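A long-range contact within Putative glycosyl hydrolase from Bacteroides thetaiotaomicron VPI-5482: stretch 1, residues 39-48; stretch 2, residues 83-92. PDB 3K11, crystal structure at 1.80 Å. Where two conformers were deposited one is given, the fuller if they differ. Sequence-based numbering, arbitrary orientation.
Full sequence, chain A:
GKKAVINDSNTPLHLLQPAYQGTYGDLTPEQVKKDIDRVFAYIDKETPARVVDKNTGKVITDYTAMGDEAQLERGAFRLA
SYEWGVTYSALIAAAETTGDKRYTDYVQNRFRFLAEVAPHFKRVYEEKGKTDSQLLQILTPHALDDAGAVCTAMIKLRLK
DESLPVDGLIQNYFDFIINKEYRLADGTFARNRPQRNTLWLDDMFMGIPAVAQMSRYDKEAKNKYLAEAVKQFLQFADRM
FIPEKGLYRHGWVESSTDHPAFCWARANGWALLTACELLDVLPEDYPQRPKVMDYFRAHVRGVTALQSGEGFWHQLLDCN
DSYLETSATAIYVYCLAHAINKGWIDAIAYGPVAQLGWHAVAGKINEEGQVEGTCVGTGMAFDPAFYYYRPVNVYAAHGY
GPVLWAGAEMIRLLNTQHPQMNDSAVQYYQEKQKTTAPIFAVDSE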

# COMPACT_ATOMS: atom_id res chain seq x y z
N VAL A 39 -21.88 -25.56 10.41
CA VAL A 39 -21.33 -24.85 11.56
C VAL A 39 -22.27 -25.02 12.76
O VAL A 39 -21.83 -25.30 13.88
N PHE A 40 -23.57 -24.86 12.53
CA PHE A 40 -24.55 -24.96 13.60
C PHE A 40 -24.51 -26.35 14.25
O PHE A 40 -24.53 -26.48 15.47
N ALA A 41 -24.47 -27.39 13.43
CA ALA A 41 -24.48 -28.77 14.00
C ALA A 41 -23.25 -28.96 14.87
O ALA A 41 -23.30 -29.54 15.94
N TYR A 42 -22.13 -28.44 14.41
CA TYR A 42 -20.90 -28.55 15.17
C TYR A 42 -20.97 -27.83 16.51
O TYR A 42 -20.67 -28.40 17.53
N ILE A 43 -21.39 -26.57 16.50
CA ILE A 43 -21.36 -25.80 17.75
C ILE A 43 -22.41 -26.31 18.73
O ILE A 43 -22.23 -26.16 19.93
N ASP A 44 -23.48 -26.88 18.20
CA ASP A 44 -24.56 -27.40 19.04
C ASP A 44 -23.99 -28.47 20.01
O ASP A 44 -24.20 -28.39 21.27
N LYS A 45 -23.23 -29.42 19.43
CA LYS A 45 -22.60 -30.51 20.22
C LYS A 45 -21.41 -30.07 21.08
O LYS A 45 -21.02 -30.79 21.99
N GLU A 46 -20.85 -28.90 20.79
CA GLU A 46 -19.74 -28.35 21.56
C GLU A 46 -20.08 -27.29 22.57
O GLU A 46 -19.18 -26.61 23.11
N THR A 47 -21.37 -27.07 22.79
CA THR A 47 -21.84 -26.11 23.77
C THR A 47 -22.92 -26.75 24.65
O THR A 47 -24.04 -26.25 24.73
N PRO A 48 -22.54 -27.80 25.39
CA PRO A 48 -23.52 -28.53 26.20
C PRO A 48 -24.16 -27.66 27.29
O PRO A 48 -23.48 -26.93 27.95
N GLU A 83 -18.04 -13.72 22.76
CA GLU A 83 -18.07 -14.44 21.47
C GLU A 83 -19.38 -15.16 21.29
O GLU A 83 -19.98 -15.14 20.21
N TRP A 84 -19.87 -15.80 22.35
CA TRP A 84 -21.14 -16.51 22.21
C TRP A 84 -22.32 -15.56 22.23
O TRP A 84 -23.35 -15.86 21.63
N GLY A 85 -22.19 -14.39 22.88
CA GLY A 85 -23.19 -13.33 22.75
C GLY A 85 -23.41 -13.04 21.26
O GLY A 85 -24.55 -12.92 20.77
N VAL A 86 -22.32 -13.00 20.50
CA VAL A 86 -22.47 -12.79 19.06
C VAL A 86 -23.20 -13.97 18.42
O VAL A 86 -24.14 -13.81 17.59
N THR A 87 -22.84 -15.19 18.81
CA THR A 87 -23.48 -16.39 18.26
C THR A 87 -24.98 -16.37 18.51
O THR A 87 -25.78 -16.72 17.62
N TYR A 88 -25.37 -15.99 19.72
CA TYR A 88 -26.80 -15.95 20.03
C TYR A 88 -27.56 -14.95 19.14
O TYR A 88 -28.64 -15.24 18.64
N SER A 89 -27.00 -13.74 18.97
CA SER A 89 -27.60 -12.74 18.07
C SER A 89 -27.66 -13.24 16.64
O SER A 89 -28.67 -13.04 15.95
N ALA A 90 -26.59 -13.90 16.19
CA ALA A 90 -26.55 -14.50 14.85
C ALA A 90 -27.68 -15.48 14.60
O ALA A 90 -28.35 -15.47 13.54
N LEU A 91 -27.89 -16.37 15.57
CA LEU A 91 -28.92 -17.42 15.45
C LEU A 91 -30.34 -16.88 15.53
O LEU A 91 -31.25 -17.40 14.85
N ILE A 92 -30.55 -15.83 16.33
CA ILE A 92 -31.84 -15.13 16.33
C ILE A 92 -32.10 -14.61 14.92
O ILE A 92 -33.18 -14.76 14.35

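No hydrogen bond or salt bridge joins these two helical segments; their axes come no closer than 13.1 Å, and the gap is bridged entirely by side chains, which bury a modest 236 Å² between them. The helices run at 133° to each other, closer to antiparallel than parallel, so the register reverses: Phe40 lies nearest Leu91, Ile43 nearest Thr87, and Thr47, just beyond the first helix, nearest Trp84. The CA atoms of Phe40 and Leu91 are 8.9 Å apart, those of Ile43 and Thr87 9.7 Å, and those of Thr47 and Trp84 9.8 Å, a spacing that leaves room for large side chains.

Ile43 is the hub of stretch 1. Its CA-to-CB bond points toward the second helix, chi1 is p, and chi2 lies between wells at 135°. Ile43 CB sits 3.8 Å from CZ2 of Trp84, at the edge of the indole and near the ring plane, while Ile43 CD1 reaches 3.9 Å from CG2 of Thr87 and 4.4 Å from CD1 of Leu91. One residue thus touches three residues spaced about a turn apart on the facing helix.

Trp84 gives up the largest area, 67 Å². It too points toward its partner, with chi1 off the usual wells at -124° and chi2 at -117°, and the long indole spans much of the distance between backbones. Trp84 NE1 lies 3.6 Å from CG2 of Thr47, a contact with a methyl group; the nitrogen finds its hydrogen-bonding partner elsewhere in the structure.

Thr47, a p rotamer, also points toward stretch 2. Thr47 OG1 donates a 2.6 Å hydrogen bond to O of Ile43, four residues back in the preceding helix, and its methyl is left to meet the tryptophan. Thr87 (m) contributes a smaller patch through CG2; Thr87 OG1 lies 3.4 Å from O of Glu83, one turn earlier.

At the other end of the contact, Phe40 starts sideways, but its t rotamer brings the ring nearer, and Phe40 CD1 comes 3.8 Å from CD2 of Leu91, which approaches the ring obliquely. Leu91 (chi1 m, chi2 t) points toward stretch 1 and meets both Phe40 and Ile43.

All six contacting residues are buried, as suits this largely apolar packing. Charged groups of stretch 1 stay out of it: Asp44 points away, and Lys45 NZ, in the conformer given, forms a 2.6 Å salt bridge with OE2 of Glu46, whose side-chain end leads away from stretch 2.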

# COMPACT_ATOMS: atom_id res chain seq x y z
CB VAL A 39 -21.14 -23.34 11.27
CG1 VAL A 39 -20.72 -22.63 12.54
CG2 VAL A 39 -20.11 -23.11 10.11
CB PHE A 40 -25.95 -24.68 13.06
CG PHE A 40 -27.03 -24.82 14.09
CD1 PHE A 40 -27.06 -23.99 15.18
CD2 PHE A 40 -27.98 -25.84 14.00
CE1 PHE A 40 -28.02 -24.12 16.16
CE2 PHE A 40 -28.94 -25.99 14.97
CZ PHE A 40 -28.97 -25.10 16.06
CB ALA A 41 -24.52 -29.81 12.88
CB TYR A 42 -19.74 -28.01 14.33
CG TYR A 42 -18.44 -27.98 15.10
CD1 TYR A 42 -17.84 -29.14 15.53
CD2 TYR A 42 -17.81 -26.79 15.37
CE1 TYR A 42 -16.65 -29.10 16.26
CE2 TYR A 42 -16.64 -26.75 16.09
CZ TYR A 42 -16.06 -27.89 16.52
OH TYR A 42 -14.87 -27.79 17.24
CB ILE A 43 -21.51 -24.28 17.53
CG1 ILE A 43 -22.87 -23.92 16.91
CG2 ILE A 43 -20.31 -23.76 16.69
CD1 ILE A 43 -23.52 -22.75 17.56
CB ASP A 44 -25.64 -28.00 18.14
CG ASP A 44 -26.91 -28.38 18.88
OD1 ASP A 44 -27.19 -27.84 19.98
OD2 ASP A 44 -27.64 -29.21 18.31
CB LYS A 45 -22.27 -31.79 19.39
CG LYS A 45 -21.66 -31.68 17.97
CD LYS A 45 -20.19 -31.24 17.91
CE LYS A 45 -19.26 -32.30 18.40
NZ LYS A 45 -17.78 -32.16 18.29
CB GLU A 46 -18.72 -27.77 20.57
CG GLU A 46 -18.00 -28.84 19.78
CD GLU A 46 -17.13 -29.72 20.67
OE1 GLU A 46 -16.91 -29.40 21.87
OE2 GLU A 46 -16.67 -30.73 20.17
CB THR A 47 -22.35 -24.82 23.08
OG1 THR A 47 -23.31 -25.14 22.05
CG2 THR A 47 -21.14 -24.03 22.49
CB PRO A 48 -22.71 -29.67 26.81
CG PRO A 48 -21.28 -29.19 26.82
CD PRO A 48 -21.19 -28.37 25.55
CB GLU A 83 -16.88 -15.40 21.32
CG GLU A 83 -15.51 -14.77 21.43
CD GLU A 83 -14.89 -14.91 22.80
OE1 GLU A 83 -15.49 -14.46 23.78
OE2 GLU A 83 -13.77 -15.43 22.89
CB TRP A 84 -21.25 -17.68 23.23
CG TRP A 84 -21.50 -18.94 22.49
CD1 TRP A 84 -22.58 -19.74 22.56
CD2 TRP A 84 -20.67 -19.47 21.43
NE1 TRP A 84 -22.46 -20.76 21.67
CE2 TRP A 84 -21.31 -20.62 20.95
CE3 TRP A 84 -19.47 -19.07 20.85
CZ2 TRP A 84 -20.77 -21.39 19.94
CZ3 TRP A 84 -18.93 -19.85 19.82
CH2 TRP A 84 -19.58 -20.98 19.37
CB VAL A 86 -21.09 -12.53 18.37
CG1 VAL A 86 -21.30 -12.30 16.85
CG2 VAL A 86 -20.37 -11.37 19.03
CB THR A 87 -22.85 -17.65 18.84
OG1 THR A 87 -21.47 -17.70 18.47
CG2 THR A 87 -23.58 -18.95 18.36
CB TYR A 88 -27.04 -15.60 21.50
CG TYR A 88 -26.52 -16.64 22.47
CD1 TYR A 88 -26.90 -17.98 22.36
CD2 TYR A 88 -25.69 -16.27 23.51
CE1 TYR A 88 -26.41 -18.92 23.25
CE2 TYR A 88 -25.19 -17.22 24.41
CZ TYR A 88 -25.57 -18.53 24.29
OH TYR A 88 -25.08 -19.48 25.17
CB SER A 89 -26.86 -11.37 18.13
OG SER A 89 -27.32 -10.56 19.23
CB ALA A 90 -25.21 -15.18 14.64
CB LEU A 91 -28.68 -18.50 16.51
CG LEU A 91 -27.44 -19.37 16.23
CD1 LEU A 91 -27.09 -20.24 17.46
CD2 LEU A 91 -27.59 -20.21 14.91
CB ILE A 92 -31.86 -14.00 17.37
CG1 ILE A 92 -31.83 -14.56 18.79
CG2 ILE A 92 -33.11 -13.07 17.19
CD1 ILE A 92 -31.42 -13.50 19.84